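Local coordinates for protein putative glucoamylase (Bacteroides caccae ATCC 43185, PDB 4QT9) that probably hydrolyses glucosidic linkages in starch-like or related glucans, as a putative glucoamylase built on an alpha/alpha toroid, at residues 177-180 / 185-188; 136-141 / 171-176; 106-111 / 190-195; 214-219 / 425-430. All coordinates share one frame; numbering follows the deposited sequence.

Interaction 1 of 4, residues 177-180 / 185-188; sequences WYRK and VLYW
Y178 and Y187 are joined by a main-chain hydrogen bond that draws together two limbs of the loop leading from helix 157-172 to strand 189-190. The amide N of Y187 meets the carbonyl O of Y178 at 2.8 Å, nearly straight with 172° at the hydrogen. One step along, the CA of R179 lies 3.3 Å from the carbonyl O of V185 in a CA-H...O contact that runs beside the stronger bond. Both limbs are part of a single helix-to-strand connection in a protein of alpha/alpha toroid fold, and the first is a short 3-10 turn that K180 leaves with positive phi. The lysine stem then crosses the tyrosine ring of Y187: with CG anti to the backbone N (chi1 -176°) and the rest extended, CD comes over one face in a CH-pi contact, 4.0 Å from the ring centroid, while CB touches CE1 at 3.7 Å. The hydroxyl of Y187 bonds to Q183, within the same loop. With an alanine at Y187, the methylenes of K180 would probably lose the aromatic face they rest on, and Q183 its hydroxyl partner. Alongside, CG of R179 touches CD2 of L186 at 4.0 Å; the arginine's guanidinium turns to D176 and Q183. The Y178 ring presents its edge to the carbonyl O of Y187, and its hydroxyl reaches the backbone O of F108.

Interaction 2 of 4, residues 136-141 / 171-176; sequences VETAFL and REVDWD
V173 and W175 press on T138 and A139, a buried apolar contact in a protein of alpha/alpha toroid fold: residues 136-141 belong to helix 135-152, whereas the segment 171-176 continues from helix 157-172. V173 is the first residue of this second segment to touch the other. Its CG1, set anti to the backbone N (chi1 -173°), meets CG2 of T138 tip to tip at 3.8 Å. The threonine thus gives its methyl to the contact, while OG1 on the other branch bonds to the backbone at D134 and Y112, so the polar and apolar halves of one side chain are sorted between different neighbours. D174 follows at the centre of an inverse gamma turn, closed by a weak bond from W175 N to V173 O. The bend at D174 brings the indole of W175 beneath V173, whose CG1 sits over the centre of the ring system, 3.5 Å above its plane. W175 then slides past T138 in the opposite direction, and A215 of helix 209-217 also packs on it, so the indole lies between helix 135-152 and helix 209-217. The far rim of the indole does the touching: CZ3 approaches CB of A139 at 4.2 Å, and CH2 reaches CG2 of T138 at 4.0 Å. Edge-on, in the plane of the ring, the CA of A139 stands 3.9 Å from CH2 of W175.

Interaction 3 of 4, residues 106-111 / 190-195; sequences DRFHGA and WSPTYG
H109, at a positive phi within a tight turn, drives the edge of its imidazole into the face of W190. The pair is T-shaped, with planes at 81° and the centroid of the imidazole 4.5 Å from that of the six-membered indole ring. CD2 of H109 leads, 3.5 Å from CZ3 of W190 and offset toward the rim of the indole. The opposite face of the indole lies against the backbone N of P192, so the ring is sandwiched between the turn and its own chain. Its edge is used too: CB of F108 lies in the indole plane, 3.8 Å from CE3 of W190. Beyond it the phenyl ring crosses to the proline, CD2 of F108 meeting CG of P192 at 3.6 Å. A serine in place of W190 would probably leave the imidazole edge without a face and open a gap beside F108. Across the contact, OG of S191 accepts from the backbone N of both T193 and Y194, which holds that loop in an ST turn and ST motif. W177 stacks on H109 and meets W190 edge-to-face, extending the aromatic cluster. F108 and A111 exchange two main-chain bonds around the turn that presents H109 to W190, and this paired bonding about a type I' turn is as in two-residue beta hairpins.

Interaction 4 of 4, residues 214-219 / 425-430; sequences LAAASP and TKLGFN
A216 and K426 bring two helix ends together, their CA atoms 7.0 Å apart, near the C-terminal ends of helix 209-217 and helix 418-426 in a chain of alpha/alpha toroid fold. S218 leaves helical geometry after the first. After the second, G428 does so with positive phi in a Schellman motif, at backbone angles where a side chain would jam against the preceding carbonyl. The contact is confined to a small patch: one alanine against two successive residues. A216 is buried, and its methyl points at the branched end of L427, sitting 3.6 Å from CG with both CD1 and CD2 hardly farther off, so that the leucine straddles it. K426 comes alongside from the more exposed flank. Its CD lies 4.0 Å from CB of A216, and a bend at chi3 (-88°) in an otherwise extended chain carries the ammonium group toward the helix end. There NZ of K426 donates to O of A216 at 2.8 Å. The same nitrogen bonds to the backbone O of V223, so the lysine ties the end of helix 209-217 to the loop that follows it. The negative end of a helix dipole would probably favour a positive charge at this spot. Seen from the carbonyl of A216, NZ of K426 approaches well off the C=O direction, at 128°, and 16° from the carbonyl plane.

The four contacts illustrate how chemistry follows depth. Interaction 2, nearest the centre of the chain, is wholly apolar and buried; interaction 4 pairs a buried methyl contact with an exposed lysine; interaction 1, partly buried, combines a main-chain bond with a lysine stem over a tyrosine ring; interaction 3, at the surface, relies on aromatic rings. Interactions 1 and 2 are both nested inside the long loop that interaction 3 closes. Segment 177-180 touches both segments of interaction 3, and a probable backbone bond from D174 N to H109 O connects 2 to 3. W175 of interaction 2 packs on the 214-219 segment of interaction 4, whereas 3 and 4 do not touch, their centres about 24 Å apart.

Interaction 1 of 4, residues 177-180 / 185-188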
loop_
_atom_site.group_PDB
_atom_site.type_symbol
_atom_site.label_atom_id
_atom_site.label_comp_id
_atom_site.label_asym_id
_atom_site.label_seq_id
_atom_site.Cartn_x
_atom_site.Cartn_y
_atom_site.Cartn_z
ATOM N N TRP A 177 10.657 -0.736 20.155
ATOM C CA TRP A 177 11.399 -2.002 20.238
ATOM C C TRP A 177 12.249 -2.241 18.976
ATOM O O TRP A 177 13.358 -2.745 19.070
ATOM C CB TRP A 177 10.432 -3.194 20.427
ATOM C CG TRP A 177 11.111 -4.526 20.328
ATOM C CD1 TRP A 177 11.236 -5.297 19.211
ATOM C CD2 TRP A 177 11.941 -5.128 21.327
ATOM N NE1 TRP A 177 12.041 -6.383 19.475
ATOM C CE2 TRP A 177 12.459 -6.321 20.777
ATOM C CE3 TRP A 177 12.236 -4.815 22.667
ATOM C CZ2 TRP A 177 13.266 -7.196 21.511
ATOM C CZ3 TRP A 177 13.023 -5.693 23.404
ATOM C CH2 TRP A 177 13.545 -6.858 22.822
ATOM N N TYR A 178 11.710 -1.901 17.804
ATOM C CA TYR A 178 12.319 -2.143 16.510
ATOM C C TYR A 178 13.492 -1.187 16.212
ATOM O O TYR A 178 14.051 -1.240 15.130
ATOM C CB TYR A 178 11.232 -2.121 15.430
ATOM C CG TYR A 178 10.382 -3.386 15.471
ATOM C CD1 TYR A 178 9.404 -3.562 16.447
ATOM C CD2 TYR A 178 10.580 -4.415 14.552
ATOM C CE1 TYR A 178 8.678 -4.754 16.541
ATOM C CE2 TYR A 178 9.844 -5.600 14.624
ATOM C CZ TYR A 178 8.920 -5.778 15.648
ATOM O OH TYR A 178 8.178 -6.935 15.738
ATOM N N ARG A 179 13.934 -0.390 17.211
ATOM C CA ARG A 179 15.126 0.432 17.109
ATOM C C ARG A 179 16.335 -0.415 17.521
ATOM O O ARG A 179 17.452 0.110 17.555
ATOM C CB ARG A 179 15.038 1.677 18.009
ATOM C CG ARG A 179 13.994 2.721 17.639
ATOM C CD ARG A 179 13.885 3.727 18.777
ATOM N NE ARG A 179 15.130 4.480 18.983
ATOM C CZ ARG A 179 15.426 5.154 20.086
ATOM N NH1 ARG A 179 14.589 5.159 21.112
ATOM N NH2 ARG A 179 16.573 5.821 20.177
ATOM N N LYS A 180 16.101 -1.703 17.921
ATOM C CA LYS A 180 17.137 -2.677 18.317
ATOM C C LYS A 180 18.031 -2.093 19.436
ATOM O O LYS A 180 19.200 -1.784 19.212
ATOM C CB LYS A 180 17.969 -3.099 17.079
ATOM C CG LYS A 180 19.010 -4.185 17.329
ATOM C CD LYS A 180 19.791 -4.503 16.047
ATOM C CE LYS A 180 21.004 -5.332 16.359
ATOM N NZ LYS A 180 21.697 -5.760 15.122
ATOM N N VAL A 185 17.228 4.487 14.134
ATOM C CA VAL A 185 16.768 3.854 12.887
ATOM C C VAL A 185 15.755 2.784 13.278
ATOM O O VAL A 185 15.793 2.291 14.413
ATOM C CB VAL A 185 17.976 3.259 12.090
ATOM C CG1 VAL A 185 18.624 2.082 12.841
ATOM C CG2 VAL A 185 17.579 2.861 10.661
ATOM N N LEU A 186 14.879 2.407 12.343
ATOM C CA LEU A 186 13.930 1.319 12.558
ATOM C C LEU A 186 14.336 0.125 11.717
ATOM O O LEU A 186 14.630 0.287 10.536
ATOM C CB LEU A 186 12.490 1.750 12.200
ATOM C CG LEU A 186 11.867 2.805 13.100
ATOM C CD1 LEU A 186 10.635 3.398 12.449
ATOM C CD2 LEU A 186 11.546 2.214 14.479
ATOM N N TYR A 187 14.349 -1.063 12.319
ATOM C CA TYR A 187 14.633 -2.314 11.609
ATOM C C TYR A 187 13.328 -2.899 11.078
ATOM O O TYR A 187 12.272 -2.771 11.709
ATOM C CB TYR A 187 15.356 -3.313 12.522
ATOM C CG TYR A 187 16.819 -2.984 12.700
ATOM C CD1 TYR A 187 17.232 -1.998 13.598
ATOM C CD2 TYR A 187 17.797 -3.656 11.975
ATOM C CE1 TYR A 187 18.580 -1.676 13.750
ATOM C CE2 TYR A 187 19.148 -3.336 12.112
ATOM C CZ TYR A 187 19.536 -2.356 13.013
ATOM O OH TYR A 187 20.862 -2.061 13.173
ATOM N N TRP A 188 13.388 -3.521 9.895
ATOM C CA TRP A 188 12.228 -4.091 9.239
ATOM C C TRP A 188 11.631 -5.270 10.030
ATOM O O TRP A 188 10.403 -5.354 10.170
ATOM C CB TRP A 188 12.629 -4.565 7.816
ATOM C CG TRP A 188 11.484 -4.714 6.855
ATOM C CD1 TRP A 188 10.351 -5.462 7.032
ATOM C CD2 TRP A 188 11.433 -4.221 5.505
ATOM N NE1 TRP A 188 9.566 -5.411 5.903
ATOM C CE2 TRP A 188 10.223 -4.686 4.936
ATOM C CE3 TRP A 188 12.299 -3.429 4.716
ATOM C CZ2 TRP A 188 9.833 -4.347 3.632
ATOM C CZ3 TRP A 188 11.894 -3.060 3.444
ATOM C CH2 TRP A 188 10.674 -3.514 2.912
#

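Interaction 2 of 4, residues 136-141 / 171-176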
loop_
_atom_site.group_PDB
_atom_site.type_symbol
_atom_site.label_atom_id
_atom_site.label_comp_id
_atom_site.label_asym_id
_atom_site.label_seq_id
_atom_site.Cartn_x
_atom_site.Cartn_y
_atom_site.Cartn_z
ATOM N N VAL A 136 7.137 -2.817 8.472
ATOM C CA VAL A 136 6.638 -2.135 7.274
ATOM C C VAL A 136 5.196 -2.568 7.015
ATOM O O VAL A 136 4.328 -1.737 6.796
ATOM C CB VAL A 136 7.554 -2.445 6.080
ATOM C CG1 VAL A 136 6.965 -1.906 4.781
ATOM C CG2 VAL A 136 8.947 -1.886 6.333
ATOM N N GLU A 137 4.940 -3.865 7.076
ATOM C CA GLU A 137 3.610 -4.432 6.893
ATOM C C GLU A 137 2.666 -3.986 8.020
ATOM O O GLU A 137 1.498 -3.683 7.761
ATOM C CB GLU A 137 3.727 -5.953 6.834
ATOM C CG GLU A 137 4.235 -6.438 5.489
ATOM C CD GLU A 137 3.136 -6.587 4.455
ATOM O OE1 GLU A 137 2.358 -7.568 4.548
ATOM O OE2 GLU A 137 3.031 -5.702 3.576
ATOM N N THR A 138 3.193 -3.867 9.247
ATOM C CA THR A 138 2.434 -3.371 10.412
ATOM C C THR A 138 1.978 -1.910 10.165
ATOM O O THR A 138 0.831 -1.557 10.446
ATOM C CB THR A 138 3.273 -3.492 11.689
ATOM O OG1 THR A 138 3.558 -4.865 11.911
ATOM C CG2 THR A 138 2.566 -2.914 12.916
ATOM N N ALA A 139 2.864 -1.104 9.572
ATOM C CA ALA A 139 2.597 0.301 9.282
ATOM C C ALA A 139 1.455 0.450 8.260
ATOM O O ALA A 139 0.576 1.290 8.465
ATOM C CB ALA A 139 3.848 0.962 8.787
ATOM N N PHE A 140 1.455 -0.365 7.189
ATOM C CA PHE A 140 0.401 -0.386 6.165
ATOM C C PHE A 140 -0.929 -0.855 6.771
ATOM O O PHE A 140 -1.961 -0.297 6.451
ATOM C CB PHE A 140 0.799 -1.251 4.951
ATOM C CG PHE A 140 1.996 -0.692 4.197
ATOM C CD1 PHE A 140 2.143 0.677 4.008
ATOM C CD2 PHE A 140 2.979 -1.534 3.702
ATOM C CE1 PHE A 140 3.259 1.194 3.356
ATOM C CE2 PHE A 140 4.091 -1.016 3.022
ATOM C CZ PHE A 140 4.233 0.345 2.866
ATOM N N LEU A 141 -0.907 -1.785 7.688
ATOM C CA LEU A 141 -2.144 -2.200 8.378
ATOM C C LEU A 141 -2.658 -1.073 9.275
ATOM O O LEU A 141 -3.872 -0.796 9.288
ATOM C CB LEU A 141 -1.894 -3.481 9.195
ATOM C CG LEU A 141 -3.055 -4.070 10.024
ATOM C CD1 LEU A 141 -4.276 -4.494 9.148
ATOM C CD2 LEU A 141 -2.595 -5.296 10.760
ATOM N N ARG A 171 -2.269 1.258 20.153
ATOM C CA ARG A 171 -1.438 1.556 21.344
ATOM C C ARG A 171 -0.501 0.396 21.734
ATOM O O ARG A 171 0.503 0.626 22.420
ATOM C CB ARG A 171 -2.297 1.946 22.543
ATOM C CG ARG A 171 -2.878 3.322 22.386
ATOM C CD ARG A 171 -3.838 3.667 23.495
ATOM N NE ARG A 171 -4.232 5.059 23.352
ATOM C CZ ARG A 171 -3.603 6.079 23.928
ATOM N NH1 ARG A 171 -2.583 5.861 24.748
ATOM N NH2 ARG A 171 -3.996 7.323 23.697
ATOM N N GLU A 172 -0.812 -0.835 21.275
ATOM C CA GLU A 172 -0.021 -2.015 21.601
ATOM C C GLU A 172 1.191 -2.188 20.668
ATOM O O GLU A 172 2.123 -2.919 21.024
ATOM C CB GLU A 172 -0.901 -3.271 21.601
ATOM C CG GLU A 172 -1.691 -3.410 22.890
ATOM C CD GLU A 172 -2.699 -4.545 22.962
ATOM O OE1 GLU A 172 -3.201 -4.987 21.901
ATOM O OE2 GLU A 172 -3.014 -4.965 24.100
ATOM N N VAL A 173 1.229 -1.499 19.520
ATOM C CA VAL A 173 2.411 -1.643 18.628
ATOM C C VAL A 173 3.638 -0.974 19.248
ATOM O O VAL A 173 3.673 0.259 19.383
ATOM C CB VAL A 173 2.230 -1.159 17.167
ATOM C CG1 VAL A 173 3.463 -1.518 16.332
ATOM C CG2 VAL A 173 0.969 -1.747 16.538
ATOM N N ASP A 174 4.660 -1.796 19.593
ATOM C CA ASP A 174 5.886 -1.260 20.201
ATOM C C ASP A 174 6.908 -0.890 19.106
ATOM O O ASP A 174 7.863 -1.648 18.854
ATOM C CB ASP A 174 6.487 -2.236 21.230
ATOM C CG ASP A 174 7.599 -1.645 22.114
ATOM O OD1 ASP A 174 8.120 -0.553 21.781
ATOM O OD2 ASP A 174 7.949 -2.273 23.124
ATOM N N TRP A 175 6.703 0.285 18.459
ATOM C CA TRP A 175 7.600 0.745 17.377
ATOM C C TRP A 175 9.032 0.901 17.904
ATOM O O TRP A 175 9.990 0.524 17.225
ATOM C CB TRP A 175 7.120 2.084 16.763
ATOM C CG TRP A 175 5.670 2.099 16.394
ATOM C CD1 TRP A 175 4.624 2.467 17.188
ATOM C CD2 TRP A 175 5.095 1.641 15.153
ATOM N NE1 TRP A 175 3.435 2.325 16.503
ATOM C CE2 TRP A 175 3.696 1.821 15.250
ATOM C CE3 TRP A 175 5.634 1.154 13.943
ATOM C CZ2 TRP A 175 2.820 1.481 14.198
ATOM C CZ3 TRP A 175 4.768 0.807 12.908
ATOM C CH2 TRP A 175 3.386 1.003 13.027
ATOM N N ASP A 176 9.160 1.413 19.149
ATOM C CA ASP A 176 10.440 1.689 19.779
ATOM C C ASP A 176 11.281 0.419 19.930
ATOM O O ASP A 176 12.501 0.502 19.837
ATOM C CB ASP A 176 10.228 2.382 21.132
ATOM C CG ASP A 176 11.511 2.785 21.809
ATOM O OD1 ASP A 176 12.022 3.890 21.506
ATOM O OD2 ASP A 176 12.002 2.004 22.657
#

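Interaction 3 of 4, residues 106-111 / 190-195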
loop_
_atom_site.group_PDB
_atom_site.type_symbol
_atom_site.label_atom_id
_atom_site.label_comp_id
_atom_site.label_asym_id
_atom_site.label_seq_id
_atom_site.Cartn_x
_atom_site.Cartn_y
_atom_site.Cartn_z
ATOM N N ASP A 106 -1.179 -13.848 15.901
ATOM C CA ASP A 106 0.203 -13.697 16.385
ATOM C C ASP A 106 0.753 -12.303 16.171
ATOM O O ASP A 106 0.561 -11.718 15.117
ATOM C CB ASP A 106 1.131 -14.699 15.685
ATOM C CG ASP A 106 0.945 -16.133 16.124
ATOM O OD1 ASP A 106 0.179 -16.365 17.100
ATOM O OD2 ASP A 106 1.571 -17.033 15.499
ATOM N N ARG A 107 1.412 -11.778 17.225
ATOM C CA ARG A 107 2.052 -10.460 17.305
ATOM C C ARG A 107 3.441 -10.629 17.899
ATOM O O ARG A 107 3.661 -11.564 18.663
ATOM C CB ARG A 107 1.247 -9.457 18.162
ATOM C CG ARG A 107 -0.207 -9.284 17.774
ATOM C CD ARG A 107 -0.910 -8.231 18.609
ATOM N NE ARG A 107 -0.530 -6.875 18.200
ATOM C CZ ARG A 107 -1.135 -5.772 18.630
ATOM N NH1 ARG A 107 -2.149 -5.852 19.486
ATOM N NH2 ARG A 107 -0.730 -4.578 18.209
ATOM N N PHE A 108 4.372 -9.732 17.548
ATOM C CA PHE A 108 5.772 -9.752 17.968
ATOM C C PHE A 108 6.138 -8.362 18.381
ATOM O O PHE A 108 6.324 -7.491 17.540
ATOM C CB PHE A 108 6.641 -10.303 16.799
ATOM C CG PHE A 108 6.094 -11.607 16.251
ATOM C CD1 PHE A 108 5.132 -11.609 15.245
ATOM C CD2 PHE A 108 6.422 -12.821 16.846
ATOM C CE1 PHE A 108 4.569 -12.805 14.794
ATOM C CE2 PHE A 108 5.883 -14.019 16.375
ATOM C CZ PHE A 108 4.966 -13.999 15.344
ATOM N N HIS A 109 6.112 -8.132 19.704
ATOM C CA HIS A 109 6.306 -6.831 20.378
ATOM C C HIS A 109 5.262 -5.860 19.810
ATOM O O HIS A 109 5.586 -4.750 19.408
ATOM C CB HIS A 109 7.756 -6.315 20.249
ATOM C CG HIS A 109 8.706 -7.018 21.162
ATOM N ND1 HIS A 109 8.889 -6.608 22.466
ATOM C CD2 HIS A 109 9.484 -8.099 20.933
ATOM C CE1 HIS A 109 9.775 -7.439 22.986
ATOM N NE2 HIS A 109 10.157 -8.357 22.106
ATOM N N GLY A 110 4.026 -6.347 19.697
ATOM C CA GLY A 110 2.908 -5.566 19.181
ATOM C C GLY A 110 2.822 -5.453 17.670
ATOM O O GLY A 110 1.782 -5.044 17.153
ATOM N N ALA A 111 3.908 -5.778 16.948
ATOM C CA ALA A 111 3.931 -5.691 15.495
ATOM C C ALA A 111 3.336 -6.970 14.873
ATOM O O ALA A 111 3.432 -8.055 15.449
ATOM C CB ALA A 111 5.355 -5.461 14.984
ATOM N N TRP A 190 11.954 -8.508 13.285
ATOM C CA TRP A 190 12.323 -9.068 14.575
ATOM C C TRP A 190 11.693 -10.433 14.689
ATOM O O TRP A 190 10.486 -10.605 14.444
ATOM C CB TRP A 190 11.960 -8.185 15.787
ATOM C CG TRP A 190 12.380 -8.828 17.077
ATOM C CD1 TRP A 190 13.639 -8.853 17.602
ATOM C CD2 TRP A 190 11.575 -9.670 17.920
ATOM N NE1 TRP A 190 13.669 -9.642 18.721
ATOM C CE2 TRP A 190 12.410 -10.138 18.958
ATOM C CE3 TRP A 190 10.226 -10.071 17.901
ATOM C CZ2 TRP A 190 11.929 -10.942 20.005
ATOM C CZ3 TRP A 190 9.753 -10.890 18.921
ATOM C CH2 TRP A 190 10.595 -11.311 19.963
ATOM N N SER A 191 12.513 -11.404 15.083
ATOM C CA SER A 191 12.068 -12.780 15.238
ATOM C C SER A 191 12.270 -13.268 16.671
ATOM O O SER A 191 13.343 -13.033 17.228
ATOM C CB SER A 191 12.836 -13.682 14.285
ATOM O OG SER A 191 12.696 -15.035 14.687
ATOM N N PRO A 192 11.310 -14.020 17.250
ATOM C CA PRO A 192 11.545 -14.592 18.593
ATOM C C PRO A 192 12.618 -15.687 18.594
ATOM O O PRO A 192 13.194 -15.942 19.644
ATOM C CB PRO A 192 10.181 -15.175 19.002
ATOM C CG PRO A 192 9.233 -14.806 17.921
ATOM C CD PRO A 192 9.999 -14.422 16.705
ATOM N N THR A 193 12.897 -16.311 17.425
ATOM C CA THR A 193 13.869 -17.396 17.276
ATOM C C THR A 193 15.208 -16.881 16.725
ATOM O O THR A 193 16.268 -17.237 17.239
ATOM C CB THR A 193 13.262 -18.484 16.364
ATOM O OG1 THR A 193 12.085 -18.989 16.991
ATOM C CG2 THR A 193 14.222 -19.639 16.075
ATOM N N TYR A 194 15.153 -16.074 15.666
ATOM C CA TYR A 194 16.366 -15.589 15.017
ATOM C C TYR A 194 16.796 -14.153 15.426
ATOM O O TYR A 194 17.818 -13.677 14.924
ATOM C CB TYR A 194 16.198 -15.689 13.492
ATOM C CG TYR A 194 15.937 -17.104 13.011
ATOM C CD1 TYR A 194 16.975 -18.026 12.895
ATOM C CD2 TYR A 194 14.654 -17.520 12.664
ATOM C CE1 TYR A 194 16.742 -19.326 12.447
ATOM C CE2 TYR A 194 14.411 -18.813 12.200
ATOM C CZ TYR A 194 15.457 -19.714 12.100
ATOM O OH TYR A 194 15.227 -20.985 11.641
ATOM N N GLY A 195 16.057 -13.506 16.333
ATOM C CA GLY A 195 16.352 -12.155 16.811
ATOM C C GLY A 195 16.377 -11.100 15.720
ATOM O O GLY A 195 15.392 -10.932 14.990
#

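Interaction 4 of 4, residues 214-219 / 425-430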
loop_
_atom_site.group_PDB
_atom_site.type_symbol
_atom_site.label_atom_id
_atom_site.label_comp_id
_atom_site.label_asym_id
_atom_site.label_seq_id
_atom_site.Cartn_x
_atom_site.Cartn_y
_atom_site.Cartn_z
ATOM N N LEU A 214 4.210 6.940 11.564
ATOM C CA LEU A 214 3.426 6.239 12.611
ATOM C C LEU A 214 4.291 5.899 13.835
ATOM O O LEU A 214 3.811 6.001 14.958
ATOM C CB LEU A 214 2.786 4.979 12.041
ATOM C CG LEU A 214 1.706 5.220 10.997
ATOM C CD1 LEU A 214 1.278 3.922 10.377
ATOM C CD2 LEU A 214 0.510 5.996 11.591
ATOM N N ALA A 215 5.581 5.568 13.630
ATOM C CA ALA A 215 6.512 5.318 14.731
ATOM C C ALA A 215 6.638 6.559 15.609
ATOM O O ALA A 215 6.618 6.430 16.818
ATOM C CB ALA A 215 7.870 4.921 14.198
ATOM N N ALA A 216 6.670 7.751 15.003
ATOM C CA ALA A 216 6.751 9.034 15.699
ATOM C C ALA A 216 5.407 9.450 16.306
ATOM O O ALA A 216 5.390 10.200 17.263
ATOM C CB ALA A 216 7.230 10.110 14.738
ATOM N N ALA A 217 4.299 8.989 15.723
ATOM C CA ALA A 217 2.920 9.299 16.141
ATOM C C ALA A 217 2.435 8.487 17.353
ATOM O O ALA A 217 1.467 8.897 18.003
ATOM C CB ALA A 217 1.974 9.044 14.975
ATOM N N SER A 218 3.039 7.314 17.620
ATOM C CA SER A 218 2.563 6.407 18.665
ATOM C C SER A 218 2.395 7.116 19.994
ATOM O O SER A 218 3.341 7.772 20.468
ATOM C CB SER A 218 3.485 5.211 18.826
ATOM O OG SER A 218 3.026 4.407 19.897
ATOM N N PRO A 219 1.178 7.034 20.593
ATOM C CA PRO A 219 0.953 7.719 21.862
ATOM C C PRO A 219 1.531 6.930 23.056
ATOM O O PRO A 219 1.531 7.444 24.196
ATOM C CB PRO A 219 -0.568 7.810 21.924
ATOM C CG PRO A 219 -1.020 6.518 21.300
ATOM C CD PRO A 219 -0.044 6.322 20.151
ATOM N N THR A 425 3.905 16.799 13.060
ATOM C CA THR A 425 4.511 17.991 13.674
ATOM C C THR A 425 5.863 17.633 14.264
ATOM O O THR A 425 6.819 18.329 13.964
ATOM C CB THR A 425 3.605 18.629 14.729
ATOM O OG1 THR A 425 2.328 18.885 14.152
ATOM C CG2 THR A 425 4.177 19.940 15.273
ATOM N N LYS A 426 5.956 16.528 15.037
ATOM C CA LYS A 426 7.209 16.042 15.665
ATOM C C LYS A 426 8.342 15.892 14.640
ATOM O O LYS A 426 9.455 16.314 14.924
ATOM C CB LYS A 426 6.996 14.670 16.370
ATOM C CG LYS A 426 8.173 14.229 17.241
ATOM C CD LYS A 426 8.137 12.722 17.616
ATOM C CE LYS A 426 7.388 12.256 18.867
ATOM N NZ LYS A 426 7.423 10.744 19.051
ATOM N N LEU A 427 8.059 15.298 13.454
ATOM C CA LEU A 427 9.071 15.046 12.400
ATOM C C LEU A 427 9.311 16.212 11.445
ATOM O O LEU A 427 10.126 16.082 10.528
ATOM C CB LEU A 427 8.722 13.792 11.575
ATOM C CG LEU A 427 8.589 12.497 12.346
ATOM C CD1 LEU A 427 8.366 11.339 11.405
ATOM C CD2 LEU A 427 9.787 12.270 13.282
ATOM N N GLY A 428 8.634 17.332 11.668
ATOM C CA GLY A 428 8.839 18.539 10.865
ATOM C C GLY A 428 8.017 18.640 9.593
ATOM O O GLY A 428 8.306 19.481 8.744
ATOM N N PHE A 429 6.970 17.822 9.460
ATOM C CA PHE A 429 6.088 17.889 8.285
ATOM C C PHE A 429 5.105 19.058 8.406
ATOM O O PHE A 429 4.737 19.474 9.510
ATOM C CB PHE A 429 5.329 16.580 8.052
ATOM C CG PHE A 429 6.152 15.466 7.460
ATOM C CD1 PHE A 429 6.900 14.621 8.278
ATOM C CD2 PHE A 429 6.113 15.200 6.090
ATOM C CE1 PHE A 429 7.633 13.559 7.732
ATOM C CE2 PHE A 429 6.810 14.110 5.550
ATOM C CZ PHE A 429 7.591 13.319 6.369
ATOM N N ASN A 430 4.695 19.564 7.260
ATOM C CA ASN A 430 3.803 20.684 7.092
ATOM C C ASN A 430 2.857 20.430 5.905
ATOM O O ASN A 430 3.255 19.760 4.953
ATOM C CB ASN A 430 4.676 21.929 6.805
ATOM C CG ASN A 430 3.975 23.268 6.778
ATOM O OD1 ASN A 430 2.901 23.474 7.368
ATOM N ND2 ASN A 430 4.621 24.239 6.140
#